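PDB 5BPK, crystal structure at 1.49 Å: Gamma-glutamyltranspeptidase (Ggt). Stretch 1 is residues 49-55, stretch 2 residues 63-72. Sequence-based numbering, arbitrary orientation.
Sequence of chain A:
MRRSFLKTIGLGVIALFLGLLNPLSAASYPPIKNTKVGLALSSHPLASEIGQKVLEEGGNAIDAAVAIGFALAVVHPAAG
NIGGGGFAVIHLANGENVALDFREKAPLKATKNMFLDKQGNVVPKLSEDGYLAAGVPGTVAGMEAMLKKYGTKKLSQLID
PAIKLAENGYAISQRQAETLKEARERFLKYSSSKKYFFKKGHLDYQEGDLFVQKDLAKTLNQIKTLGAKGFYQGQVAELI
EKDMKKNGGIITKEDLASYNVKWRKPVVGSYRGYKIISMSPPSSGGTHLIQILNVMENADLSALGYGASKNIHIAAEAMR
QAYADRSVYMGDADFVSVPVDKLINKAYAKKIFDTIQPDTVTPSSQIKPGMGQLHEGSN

Stretch 1 49-55: EIGQKVL
Stretch 2, residues 63-72: DAAVAIGFAL

Residues 49-55 and 63-72 of Ggt are segments of two helices that extend beyond both stretches. Phi/psi values average about -62/-42, with phi -51° at Asp 63, phi -74° at Phe 70 and psi -29° at Leu 72, and i to i-4 backbone hydrogen bonds run through both stretches. The helices run nearly antiparallel, at 157°, with axes approaching to 8.1 Å. No hydrogen bond crosses between them; van der Waals packing buries 321 Å².

The register is set where Gly 51 faces Ala 64, CA to CA 4.5 Å. Gly 51 O lies 3.5 Å from Ala 64 CB, and Gly 51 CA lies 3.7 Å from Ile 68 CG1. Ile 68 (chi1 -69°, m; chi2 172°, t) leaves its helix sideways, but its end comes nearer and fills the space over the glycine: a CB on Gly 51 would fall 2.4 Å from Ile 68 CD1.

Branched side chains of the first helix meet small ones of the second. Ile 50 (chi1 -76°, m; chi2 164°, t) points toward the partner and spans one turn of it, placing CG2 3.8 Å from Ala 67 CB and CD1 3.6 Å from Ala 71 CB. Val 54 (chi1 171°, t) spreads its methyls: CG2 sits 3.8 Å from Ala 67 CB, whereas CG1 reaches Ala 64 N at 3.6 Å and Asp 63 CB at 3.7 Å. Asp 63 (chi1 -61°, m; chi2 -44°) thus offers its methylene, while its carboxylate oxygens are hydrogen-bonded elsewhere in the structure. Leu 55 (chi1 -62°, m; chi2 177°, t) starts sideways, but its end comes nearer: CD1 is trans to CA, and the other methyl, CD2, lies 4.0 Å from Ala 64 CB.

Glu 49 and Gln 52, both chi1 t, point away.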

ATOM      1  N   GLU A  49      -1.412   4.329  18.980  1.00 14.27           N
ATOM      2  CA  GLU A  49      -1.965   4.548  20.309  1.00 13.88           C
ATOM      3  C   GLU A  49      -3.468   4.807  20.235  1.00 13.34           C
ATOM      4  O   GLU A  49      -4.226   4.306  21.068  1.00 13.27           O
ATOM      5  CB  GLU A  49      -1.236   5.719  20.991  1.00 15.71           C
ATOM      6  CG  GLU A  49      -1.717   6.051  22.387  1.00 22.99           C
ATOM      7  CD  GLU A  49      -0.877   7.124  23.060  1.00 31.70           C
ATOM      8  OE1 GLU A  49      -0.619   8.188  22.436  1.00 32.04           O
ATOM      9  OE2 GLU A  49      -0.481   6.898  24.222  1.00 38.19           O
ATOM     10  N   ILE A  50      -3.889   5.589  19.246  1.00 13.62           N
ATOM     11  CA  ILE A  50      -5.308   5.891  19.039  1.00 13.11           C
ATOM     12  C   ILE A  50      -6.072   4.597  18.701  1.00 13.61           C
ATOM     13  O   ILE A  50      -7.115   4.310  19.297  1.00 15.23           O
ATOM     14  CB  ILE A  50      -5.497   6.982  17.950  1.00 11.56           C
ATOM     15  CG1 ILE A  50      -5.161   8.367  18.516  1.00 12.33           C
ATOM     16  CG2 ILE A  50      -6.912   6.977  17.408  1.00 12.10           C
ATOM     17  CD1 ILE A  50      -4.943   9.428  17.440  1.00 13.72           C
ATOM     18  N   GLY A  51      -5.541   3.809  17.765  1.00 12.14           N
ATOM     19  CA  GLY A  51      -6.160   2.528  17.407  1.00 12.89           C
ATOM     20  C   GLY A  51      -6.222   1.558  18.580  1.00 13.14           C
ATOM     21  O   GLY A  51      -7.227   0.884  18.798  1.00 13.71           O
ATOM     22  N   GLN A  52      -5.137   1.497  19.343  1.00 12.27           N
ATOM     23  CA  GLN A  52      -5.056   0.596  20.493  1.00 13.05           C
ATOM     24  C   GLN A  52      -6.067   0.989  21.580  1.00 13.29           C
ATOM     25  O   GLN A  52      -6.682   0.117  22.202  1.00 13.64           O
ATOM     26  CB  GLN A  52      -3.631   0.575  21.067  1.00 13.86           C
ATOM     27  CG  GLN A  52      -3.383  -0.591  22.029  1.00 12.56           C
ATOM     28  CD  GLN A  52      -3.392  -1.956  21.353  1.00 12.43           C
ATOM     29  OE1 GLN A  52      -2.944  -2.109  20.209  1.00 13.50           O
ATOM     30  NE2 GLN A  52      -3.898  -2.959  22.059  1.00 13.02           N
ATOM     31  N   LYS A  53      -6.234   2.292  21.806  1.00 13.22           N
ATOM     32  CA  LYS A  53      -7.214   2.794  22.764  1.00 14.41           C
ATOM     33  C   LYS A  53      -8.634   2.418  22.336  1.00 13.84           C
ATOM     34  O   LYS A  53      -9.448   2.059  23.182  1.00 15.31           O
ATOM     35  CB  LYS A  53      -7.069   4.309  22.946  1.00 15.58           C
ATOM     36  CG  LYS A  53      -8.021   4.915  23.961  1.00 20.00           C
ATOM     37  CD  LYS A  53      -7.574   6.318  24.354  1.00 26.82           C
ATOM     38  N   VAL A  54      -8.927   2.462  21.032  1.00 13.64           N
ATOM     39  CA  VAL A  54     -10.231   1.993  20.538  1.00 13.09           C
ATOM     40  C   VAL A  54     -10.489   0.530  20.925  1.00 13.48           C
ATOM     41  O   VAL A  54     -11.566   0.200  21.427  1.00 14.67           O
ATOM     42  CB  VAL A  54     -10.409   2.206  19.015  1.00 13.63           C
ATOM     43  CG1 VAL A  54     -11.669   1.498  18.516  1.00 12.48           C
ATOM     44  CG2 VAL A  54     -10.466   3.705  18.691  1.00 16.29           C
ATOM     45  N   LEU A  55      -9.498  -0.334  20.730  1.00 12.21           N
ATOM     46  CA  LEU A  55      -9.610  -1.724  21.179  1.00 12.51           C
ATOM     47  C   LEU A  55      -9.787  -1.824  22.704  1.00 14.13           C
ATOM     48  O   LEU A  55     -10.627  -2.597  23.184  1.00 15.40           O
ATOM     49  CB  LEU A  55      -8.407  -2.554  20.742  1.00 12.94           C
ATOM     50  CG  LEU A  55      -8.170  -2.703  19.245  1.00 11.76           C
ATOM     51  CD1 LEU A  55      -6.889  -3.488  18.995  1.00 13.81           C
ATOM     52  CD2 LEU A  55      -9.369  -3.354  18.538  1.00 15.77           C
ATOM     53  N   ASP A  63     -13.490  -0.548  13.806  1.00 11.27           N
ATOM     54  CA  ASP A  63     -13.499   0.721  14.545  1.00 11.84           C
ATOM     55  C   ASP A  63     -12.071   1.272  14.677  1.00 12.21           C
ATOM     56  O   ASP A  63     -11.821   2.438  14.378  1.00 12.87           O
ATOM     57  CB  ASP A  63     -14.097   0.550  15.939  1.00 12.24           C
ATOM     58  CG  ASP A  63     -15.540   0.071  15.917  1.00 13.68           C
ATOM     59  OD1 ASP A  63     -16.353   0.592  15.115  1.00 14.56           O
ATOM     60  OD2 ASP A  63     -15.865  -0.822  16.729  1.00 14.33           O
ATOM     61  N   ALA A  64     -11.143   0.419  15.109  1.00 11.89           N
ATOM     62  CA  ALA A  64      -9.753   0.826  15.312  1.00 11.28           C
ATOM     63  C   ALA A  64      -9.127   1.244  13.982  1.00 10.40           C
ATOM     64  O   ALA A  64      -8.417   2.235  13.923  1.00 11.32           O
ATOM     65  CB  ALA A  64      -8.943  -0.306  15.940  1.00 11.97           C
ATOM     66  N   ALA A  65      -9.392   0.478  12.926  1.00 11.40           N
ATOM     67  CA  ALA A  65      -8.847   0.777  11.601  1.00 10.61           C
ATOM     68  C   ALA A  65      -9.325   2.133  11.081  1.00 10.77           C
ATOM     69  O   ALA A  65      -8.560   2.878  10.464  1.00 10.57           O
ATOM     70  CB  ALA A  65      -9.192  -0.336  10.619  1.00 10.80           C
ATOM     71  N   VAL A  66     -10.587   2.462  11.336  1.00  9.73           N
ATOM     72  CA  VAL A  66     -11.131   3.754  10.938  1.00 11.88           C
ATOM     73  C   VAL A  66     -10.467   4.904  11.715  1.00 10.31           C
ATOM     74  O   VAL A  66     -10.052   5.913  11.123  1.00 12.17           O
ATOM     75  CB  VAL A  66     -12.681   3.766  11.060  1.00 11.21           C
ATOM     76  CG1 VAL A  66     -13.234   5.206  10.922  1.00 14.23           C
ATOM     77  CG2 VAL A  66     -13.290   2.811  10.005  1.00 12.18           C
ATOM     78  N   ALA A  67     -10.319   4.743  13.022  1.00 11.32           N
ATOM     79  CA  ALA A  67      -9.637   5.748  13.845  1.00 12.89           C
ATOM     80  C   ALA A  67      -8.201   5.988  13.348  1.00 11.09           C
ATOM     81  O   ALA A  67      -7.754   7.131  13.221  1.00 12.99           O
ATOM     82  CB  ALA A  67      -9.657   5.349  15.318  1.00 13.60           C
ATOM     83  N   ILE A  68      -7.493   4.905  13.031  1.00 11.55           N
ATOM     84  CA  ILE A  68      -6.131   4.997  12.508  1.00 11.78           C
ATOM     85  C   ILE A  68      -6.049   5.692  11.155  1.00 10.22           C
ATOM     86  O   ILE A  68      -5.172   6.531  10.958  1.00 11.33           O
ATOM     87  CB  ILE A  68      -5.446   3.619  12.448  1.00  9.80           C
ATOM     88  CG1 ILE A  68      -5.180   3.117  13.873  1.00 11.13           C
ATOM     89  CG2 ILE A  68      -4.154   3.667  11.646  1.00 11.65           C
ATOM     90  CD1 ILE A  68      -4.675   1.698  13.944  1.00 12.88           C
ATOM     91  N   GLY A  69      -6.964   5.354  10.243  1.00  9.20           N
ATOM     92  CA  GLY A  69      -7.012   5.980   8.931  1.00 10.64           C
ATOM     93  C   GLY A  69      -7.096   7.494   9.028  1.00 10.61           C
ATOM     94  O   GLY A  69      -6.383   8.220   8.337  1.00 11.74           O
ATOM     95  N   PHE A  70      -7.959   7.996   9.898  1.00 10.88           N
ATOM     96  CA  PHE A  70      -8.044   9.455  10.068  1.00 10.46           C
ATOM     97  C   PHE A  70      -6.860  10.056  10.840  1.00 10.99           C
ATOM     98  O   PHE A  70      -6.407  11.154  10.513  1.00 11.18           O
ATOM     99  CB  PHE A  70      -9.366   9.870  10.717  1.00 11.41           C
ATOM    100  CG  PHE A  70     -10.559   9.717   9.808  1.00 13.64           C
ATOM    101  CD1 PHE A  70     -10.674  10.504   8.674  1.00 13.98           C
ATOM    102  CD2 PHE A  70     -11.556   8.787  10.079  1.00 14.30           C
ATOM    103  CE1 PHE A  70     -11.760  10.381   7.821  1.00 13.00           C
ATOM    104  CE2 PHE A  70     -12.651   8.660   9.226  1.00 14.45           C
ATOM    105  CZ  PHE A  70     -12.747   9.467   8.097  1.00 14.11           C
ATOM    106  N   ALA A  71      -6.371   9.360  11.867  1.00 11.02           N
ATOM    107  CA  ALA A  71      -5.213   9.850  12.635  1.00 11.10           C
ATOM    108  C   ALA A  71      -3.971   9.992  11.752  1.00 12.41           C
ATOM    109  O   ALA A  71      -3.296  11.015  11.797  1.00 11.52           O
ATOM    110  CB  ALA A  71      -4.930   8.950  13.838  1.00 11.52           C
ATOM    111  N   LEU A  72      -3.697   8.995  10.919  1.00 11.20           N
ATOM    112  CA  LEU A  72      -2.536   9.063  10.021  1.00 10.81           C
ATOM    113  C   LEU A  72      -2.658  10.191   8.990  1.00 11.46           C
ATOM    114  O   LEU A  72      -1.645  10.729   8.526  1.00 12.10           O
ATOM    115  CB  LEU A  72      -2.334   7.723   9.300  1.00 10.73           C
ATOM    116  CG  LEU A  72      -1.823   6.548  10.129  1.00  8.83           C
ATOM    117  CD1 LEU A  72      -1.906   5.238   9.307  1.00 10.49           C
ATOM    118  CD2 LEU A  72      -0.394   6.798  10.612  1.00 11.00           C
TER